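Amicyanin (Paracoccus versutus, PDB 1ID2) carries electrons as a type I blue copper protein of the plastocyanin/azurin family, using a single copper ion bound in a beta barrel. Local coordinates at residues Lys28-Leu32 against Glu50-Val56; Val22-Lys28 against Val44-Glu50. One frame throughout, in Å; residues are numbered along the deposited sequence.

Interaction 1 of 2, residues Lys28-Leu32 against Glu50-Val56; sequences KMKYL and EVMPHNV. With CU (copper (II) ion), chain D.
The carboxylate of Glu50 reaches the turn at Lys28 and Met29 and takes hydrogen bonds from both of their backbone amides. The contact belongs to the type I copper site of a cupredoxin fold, where the loop carrying the ligand His54 packs against the hairpin turn between strands 22-27 and 30-31. Lys28 N meets Glu50 OE1 at 2.6 Å, approaching from well above the carboxylate plane, while the ammonium group Lys28 NZ closes a salt bridge on the same oxygen, nearly along its C-O axis. The other oxygen also serves two donors. Met29 N comes to Glu50 OE2 on the syn side at 3.1 Å, and His54 NE2 points at the anti lone pair of Glu50 OE2 over 2.7 Å in a nearly straight bond. Since His54 ND1 binds copper at 2.0 Å, the carboxylate is a second-shell group that helps hold the imidazole's orientation; Cys93, His96 and Met99 complete the metal site. Replacing Glu50 with an alanine would probably leave His54 NE2 and the two turn amides without their acceptor and Lys28 without its nearer carboxylate partner, the imidazole then being held by one bond fewer on its NE2 side. Met29 curls back toward the site: its CG sits beside the backbone N (chi1 -51°) and the chain then bends twice. This brings the sulfur to the edge of the imidazole, SD lying 3.7 Å from His54 CE1. Its methyl meets that of Met52, CE to CE at 3.6 Å, the two side chains crossing at a slant. Tyr31, whose ring also packs edge-to-face with Tyr91, spans to the residue next to the ligand: its OH donates to Asn55 O at 2.8 Å, in the carbonyl plane.

Interaction 2 of 2, residues Val22-Lys28 against Val44-Glu50; sequences VVVGIEK and VYWVNGE
Val44 CG1 packs 4.0 Å from Val24 CG2, on the buried face carrying Val24 and Trp46, where two parallel neighbours pair in the mixed sheet of the cupredoxin barrel. The backbone pairing begins with Tyr45, which bonds both ways, N to Val22 O and O to Val24 N, the latter at 2.7 Å. Trp46 lies alongside Val24 and points the same way; its CD1 comes 3.5 Å from Val24 CB, CG1 of Val24 sits close to CD1 and NE1 too, and Val44 CG1 rests over the rim of one indole face. Ile26 CD1 also packs on Trp46 CB. Val47 repeats the two-way bonding with Val24 O and Ile26 N, and on the face carrying Val23 and Val47 its CG2 presses on Val23 CG1 at 3.5 Å, closer than usual for two methyls. Asn48, with CG anti to N (chi1 -174°), accepts at OD1 from Glu50 N at 3.1 Å, the donor coming from above the amide plane, in an Asx turn; its ND2 donates to Met52 O. Gly49 N still reaches Ile26 O at 2.9 Å. Beside Glu50, the carboxylate of Glu27 brings like charge close, OE2 standing 4.0 Å from Glu50 OE1, and Lys28 bridges to both glutamates. Backbone pairing and apolar packing thus give way to a charged network, where the lysine probably offsets the repulsion between the two acids.

How the interactions relate
The two interactions have centres 7 Å apart and share Lys28 and Glu50, the residues where the paired strands run out into loops. Their segments alternate along the chain: 22-28, 28-32, 44-50, then 50-56. Interaction 2 joins strands 22-27 and 43-48 within the five-strand mixed sheet, and interaction 1 continues from its copper end; strand 30-31 is the edge neighbour of 22-27, and Leu32 N, just beyond it, probably hydrogen-bonds to Gly25 O. Contacts between them tie the site to the barrel: His54 CD2 packs on Ile26 CG2 and Asn48 OD1, and Val56 on Trp46. Side chains of the sheet thus pack against the histidine ligand, which probably helps hold it.

Interaction 1 of 2, residues Lys28-Leu32 against Glu50-Val56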
loop_
_atom_site.group_PDB
_atom_site.type_symbol
_atom_site.label_atom_id
_atom_site.label_comp_id
_atom_site.label_asym_id
_atom_site.label_seq_id
_atom_site.Cartn_x
_atom_site.Cartn_y
_atom_site.Cartn_z
ATOM N N LYS A 28 1.530 -3.686 -15.017
ATOM C CA LYS A 28 0.553 -4.379 -15.843
ATOM C C LYS A 28 -0.704 -4.809 -15.087
ATOM O O LYS A 28 -1.188 -5.932 -15.207
ATOM C CB LYS A 28 1.245 -5.524 -16.594
ATOM C CG LYS A 28 2.663 -5.118 -17.154
ATOM C CD LYS A 28 2.696 -4.360 -18.538
ATOM C CE LYS A 28 1.837 -3.073 -18.591
ATOM N NZ LYS A 28 2.485 -1.762 -18.182
ATOM N N MET A 29 -1.301 -3.809 -14.443
ATOM C CA MET A 29 -2.537 -3.937 -13.700
ATOM C C MET A 29 -2.465 -5.000 -12.612
ATOM O O MET A 29 -3.498 -5.542 -12.219
ATOM C CB MET A 29 -3.703 -4.237 -14.648
ATOM C CG MET A 29 -3.809 -3.283 -15.821
ATOM S SD MET A 29 -4.165 -1.599 -15.394
ATOM C CE MET A 29 -5.954 -1.602 -15.236
ATOM N N LYS A 30 -1.274 -5.214 -12.055
ATOM C CA LYS A 30 -1.065 -6.193 -10.977
ATOM C C LYS A 30 -0.219 -5.549 -9.892
ATOM O O LYS A 30 0.720 -4.816 -10.189
ATOM C CB LYS A 30 -0.272 -7.403 -11.479
ATOM C CG LYS A 30 -1.019 -8.393 -12.342
ATOM C CD LYS A 30 -0.045 -9.229 -13.178
ATOM C CE LYS A 30 0.801 -10.168 -12.328
ATOM N NZ LYS A 30 1.855 -10.859 -13.133
ATOM N N TYR A 31 -0.461 -5.946 -8.652
ATOM C CA TYR A 31 0.511 -5.753 -7.589
ATOM C C TYR A 31 1.440 -6.913 -7.747
ATOM O O TYR A 31 0.992 -8.057 -7.707
ATOM C CB TYR A 31 -0.149 -5.859 -6.215
ATOM C CG TYR A 31 -1.113 -4.757 -5.957
ATOM C CD1 TYR A 31 -0.668 -3.438 -5.807
ATOM C CD2 TYR A 31 -2.473 -5.013 -5.902
ATOM C CE1 TYR A 31 -1.563 -2.399 -5.595
ATOM C CE2 TYR A 31 -3.375 -3.982 -5.701
ATOM C CZ TYR A 31 -2.929 -2.686 -5.540
ATOM O OH TYR A 31 -3.861 -1.712 -5.246
ATOM N N LEU A 32 2.736 -6.637 -7.795
ATOM C CA LEU A 32 3.683 -7.662 -8.197
ATOM C C LEU A 32 4.028 -8.603 -7.053
ATOM O O LEU A 32 4.431 -9.737 -7.281
ATOM C CB LEU A 32 4.946 -7.029 -8.788
ATOM C CG LEU A 32 4.755 -6.312 -10.134
ATOM C CD1 LEU A 32 6.121 -6.077 -10.779
ATOM C CD2 LEU A 32 3.851 -7.123 -11.056
ATOM N N GLU A 50 3.817 2.168 -13.941
ATOM C CA GLU A 50 3.175 2.456 -15.220
ATOM C C GLU A 50 2.387 3.748 -15.212
ATOM O O GLU A 50 2.107 4.303 -14.145
ATOM C CB GLU A 50 2.277 1.283 -15.652
ATOM C CG GLU A 50 1.324 0.740 -14.588
ATOM C CD GLU A 50 0.587 -0.522 -15.044
ATOM O OE1 GLU A 50 1.099 -1.242 -15.922
ATOM O OE2 GLU A 50 -0.486 -0.825 -14.484
ATOM N N VAL A 51 1.950 4.182 -16.389
ATOM C CA VAL A 51 1.182 5.427 -16.513
ATOM C C VAL A 51 -0.276 5.381 -16.038
ATOM O O VAL A 51 -0.880 6.425 -15.801
ATOM C CB VAL A 51 1.209 5.975 -17.965
ATOM C CG1 VAL A 51 2.566 6.513 -18.279
ATOM C CG2 VAL A 51 0.878 4.889 -18.946
ATOM N N MET A 52 -0.869 4.193 -15.990
ATOM C CA MET A 52 -2.165 4.004 -15.327
ATOM C C MET A 52 -2.049 4.331 -13.847
ATOM O O MET A 52 -1.279 3.712 -13.130
ATOM C CB MET A 52 -2.624 2.557 -15.452
ATOM C CG MET A 52 -4.007 2.291 -14.887
ATOM S SD MET A 52 -5.294 2.889 -15.964
ATOM C CE MET A 52 -5.546 1.460 -17.043
ATOM N N PRO A 53 -2.912 5.206 -13.345
ATOM C CA PRO A 53 -2.744 5.495 -11.924
ATOM C C PRO A 53 -3.337 4.383 -11.074
ATOM O O PRO A 53 -4.350 3.785 -11.435
ATOM C CB PRO A 53 -3.466 6.834 -11.750
ATOM C CG PRO A 53 -3.503 7.413 -13.159
ATOM C CD PRO A 53 -3.751 6.212 -14.012
ATOM N N HIS A 54 -2.711 4.134 -9.932
ATOM C CA HIS A 54 -3.098 3.064 -9.031
ATOM C C HIS A 54 -2.978 3.578 -7.604
ATOM O O HIS A 54 -2.181 4.477 -7.345
ATOM C CB HIS A 54 -2.194 1.857 -9.230
ATOM C CG HIS A 54 -2.313 1.227 -10.594
ATOM N ND1 HIS A 54 -3.476 0.638 -11.023
ATOM C CD2 HIS A 54 -1.346 1.007 -11.516
ATOM C CE1 HIS A 54 -3.193 0.082 -12.186
ATOM N NE2 HIS A 54 -1.927 0.273 -12.530
ATOM N N ASN A 55 -3.879 3.153 -6.727
ATOM C CA ASN A 55 -3.746 3.476 -5.307
ATOM C C ASN A 55 -3.819 2.219 -4.451
ATOM O O ASN A 55 -3.713 1.098 -4.980
ATOM C CB ASN A 55 -4.806 4.497 -4.857
ATOM C CG ASN A 55 -6.182 3.880 -4.662
ATOM O OD1 ASN A 55 -6.495 2.882 -5.280
ATOM N ND2 ASN A 55 -7.038 4.535 -3.879
ATOM N N VAL A 56 -3.773 2.417 -3.129
ATOM C CA VAL A 56 -3.953 1.331 -2.156
ATOM C C VAL A 56 -5.140 1.697 -1.284
ATOM O O VAL A 56 -5.217 2.841 -0.828
ATOM C CB VAL A 56 -2.678 1.152 -1.268
ATOM C CG1 VAL A 56 -2.935 0.194 -0.121
ATOM C CG2 VAL A 56 -1.558 0.603 -2.108
HETATM CU CU CU D . -5.238 0.242 -10.120
#

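Interaction 2 of 2, residues Val22-Lys28 against Val44-Glu50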
loop_
_atom_site.group_PDB
_atom_site.type_symbol
_atom_site.label_atom_id
_atom_site.label_comp_id
_atom_site.label_asym_id
_atom_site.label_seq_id
_atom_site.Cartn_x
_atom_site.Cartn_y
_atom_site.Cartn_z
ATOM N N VAL A 22 10.756 -2.618 2.193
ATOM C CA VAL A 22 9.977 -3.622 1.468
ATOM C C VAL A 22 9.069 -2.897 0.506
ATOM O O VAL A 22 8.435 -1.916 0.888
ATOM C CB VAL A 22 9.118 -4.505 2.383
ATOM C CG1 VAL A 22 10.008 -5.410 3.177
ATOM C CG2 VAL A 22 8.263 -3.666 3.283
ATOM N N VAL A 23 9.229 -3.210 -0.776
ATOM C CA VAL A 23 8.575 -2.459 -1.834
ATOM C C VAL A 23 7.677 -3.415 -2.618
ATOM O O VAL A 23 8.078 -4.533 -2.941
ATOM C CB VAL A 23 9.625 -1.780 -2.790
ATOM C CG1 VAL A 23 8.916 -0.986 -3.888
ATOM C CG2 VAL A 23 10.509 -0.847 -2.013
ATOM N N VAL A 24 6.413 -3.035 -2.779
ATOM C CA VAL A 24 5.530 -3.785 -3.630
ATOM C C VAL A 24 5.406 -2.988 -4.906
ATOM O O VAL A 24 4.976 -1.834 -4.887
ATOM C CB VAL A 24 4.142 -4.004 -2.989
ATOM C CG1 VAL A 24 3.183 -4.628 -4.016
ATOM C CG2 VAL A 24 4.273 -4.930 -1.772
ATOM N N GLY A 25 5.887 -3.578 -6.001
ATOM C CA GLY A 25 5.801 -2.934 -7.299
ATOM C C GLY A 25 4.460 -3.134 -7.960
ATOM O O GLY A 25 3.735 -4.095 -7.662
ATOM N N ILE A 26 4.100 -2.185 -8.811
ATOM C CA ILE A 26 2.854 -2.267 -9.548
ATOM C C ILE A 26 3.125 -2.177 -11.049
ATOM O O ILE A 26 3.562 -1.135 -11.540
ATOM C CB ILE A 26 1.873 -1.133 -9.123
ATOM C CG1 ILE A 26 1.782 -1.042 -7.586
ATOM C CG2 ILE A 26 0.501 -1.415 -9.710
ATOM C CD1 ILE A 26 1.145 0.242 -7.059
ATOM N N GLU A 27 2.843 -3.261 -11.773
ATOM C CA GLU A 27 3.040 -3.293 -13.218
ATOM C C GLU A 27 1.942 -4.110 -13.828
ATOM O O GLU A 27 1.544 -5.132 -13.277
ATOM C CB GLU A 27 4.368 -3.947 -13.603
ATOM C CG GLU A 27 5.491 -3.014 -13.966
ATOM C CD GLU A 27 5.220 -2.193 -15.206
ATOM O OE1 GLU A 27 5.390 -2.693 -16.331
ATOM O OE2 GLU A 27 4.979 -0.992 -15.050
ATOM N N LYS A 28 1.530 -3.686 -15.017
ATOM C CA LYS A 28 0.553 -4.379 -15.843
ATOM C C LYS A 28 -0.704 -4.809 -15.087
ATOM O O LYS A 28 -1.188 -5.932 -15.207
ATOM C CB LYS A 28 1.245 -5.524 -16.594
ATOM C CG LYS A 28 2.663 -5.118 -17.154
ATOM C CD LYS A 28 2.696 -4.360 -18.538
ATOM C CE LYS A 28 1.837 -3.073 -18.591
ATOM N NZ LYS A 28 2.485 -1.762 -18.182
ATOM N N VAL A 44 5.459 -0.539 4.529
ATOM C CA VAL A 44 5.494 -1.118 3.184
ATOM C C VAL A 44 5.384 0.042 2.223
ATOM O O VAL A 44 4.581 0.915 2.437
ATOM C CB VAL A 44 4.302 -2.063 2.902
ATOM C CG1 VAL A 44 4.483 -2.736 1.565
ATOM C CG2 VAL A 44 4.171 -3.100 3.992
ATOM N N TYR A 45 6.174 0.032 1.155
ATOM C CA TYR A 45 6.012 1.002 0.082
ATOM C C TYR A 45 5.478 0.307 -1.151
ATOM O O TYR A 45 5.771 -0.863 -1.387
ATOM C CB TYR A 45 7.353 1.658 -0.260
ATOM C CG TYR A 45 7.890 2.584 0.816
ATOM C CD1 TYR A 45 8.451 2.079 1.988
ATOM C CD2 TYR A 45 7.899 3.953 0.631
ATOM C CE1 TYR A 45 8.993 2.924 2.944
ATOM C CE2 TYR A 45 8.472 4.802 1.565
ATOM C CZ TYR A 45 9.007 4.288 2.715
ATOM O OH TYR A 45 9.566 5.146 3.635
ATOM N N TRP A 46 4.599 0.999 -1.862
ATOM C CA TRP A 46 4.118 0.565 -3.161
ATOM C C TRP A 46 4.707 1.547 -4.137
ATOM O O TRP A 46 4.853 2.711 -3.801
ATOM C CB TRP A 46 2.594 0.646 -3.234
ATOM C CG TRP A 46 1.910 -0.462 -2.514
ATOM C CD1 TRP A 46 1.495 -1.648 -3.041
ATOM C CD2 TRP A 46 1.607 -0.508 -1.108
ATOM N NE1 TRP A 46 0.974 -2.437 -2.052
ATOM C CE2 TRP A 46 1.031 -1.767 -0.865
ATOM C CE3 TRP A 46 1.757 0.397 -0.052
ATOM C CZ2 TRP A 46 0.608 -2.141 0.423
ATOM C CZ3 TRP A 46 1.338 0.020 1.214
ATOM C CH2 TRP A 46 0.768 -1.235 1.439
ATOM N N VAL A 47 5.163 1.055 -5.284
ATOM C CA VAL A 47 5.717 1.923 -6.332
ATOM C C VAL A 47 5.056 1.570 -7.664
ATOM O O VAL A 47 5.075 0.427 -8.115
ATOM C CB VAL A 47 7.262 1.745 -6.483
ATOM C CG1 VAL A 47 7.784 2.631 -7.604
ATOM C CG2 VAL A 47 7.972 2.085 -5.177
ATOM N N ASN A 48 4.410 2.555 -8.265
ATOM C CA ASN A 48 3.733 2.370 -9.521
ATOM C C ASN A 48 4.714 2.513 -10.684
ATOM O O ASN A 48 5.364 3.557 -10.831
ATOM C CB ASN A 48 2.603 3.404 -9.667
ATOM C CG ASN A 48 1.757 3.160 -10.913
ATOM O OD1 ASN A 48 1.861 2.116 -11.524
ATOM N ND2 ASN A 48 0.921 4.126 -11.282
ATOM N N GLY A 49 4.832 1.464 -11.483
ATOM C CA GLY A 49 5.750 1.493 -12.593
ATOM C C GLY A 49 5.134 1.995 -13.883
ATOM O O GLY A 49 5.859 2.211 -14.844
ATOM N N GLU A 50 3.817 2.168 -13.941
ATOM C CA GLU A 50 3.175 2.456 -15.220
ATOM C C GLU A 50 2.387 3.748 -15.212
ATOM O O GLU A 50 2.107 4.303 -14.145
ATOM C CB GLU A 50 2.277 1.283 -15.652
ATOM C CG GLU A 50 1.324 0.740 -14.588
ATOM C CD GLU A 50 0.587 -0.522 -15.044
ATOM O OE1 GLU A 50 1.099 -1.242 -15.922
ATOM O OE2 GLU A 50 -0.486 -0.825 -14.484
#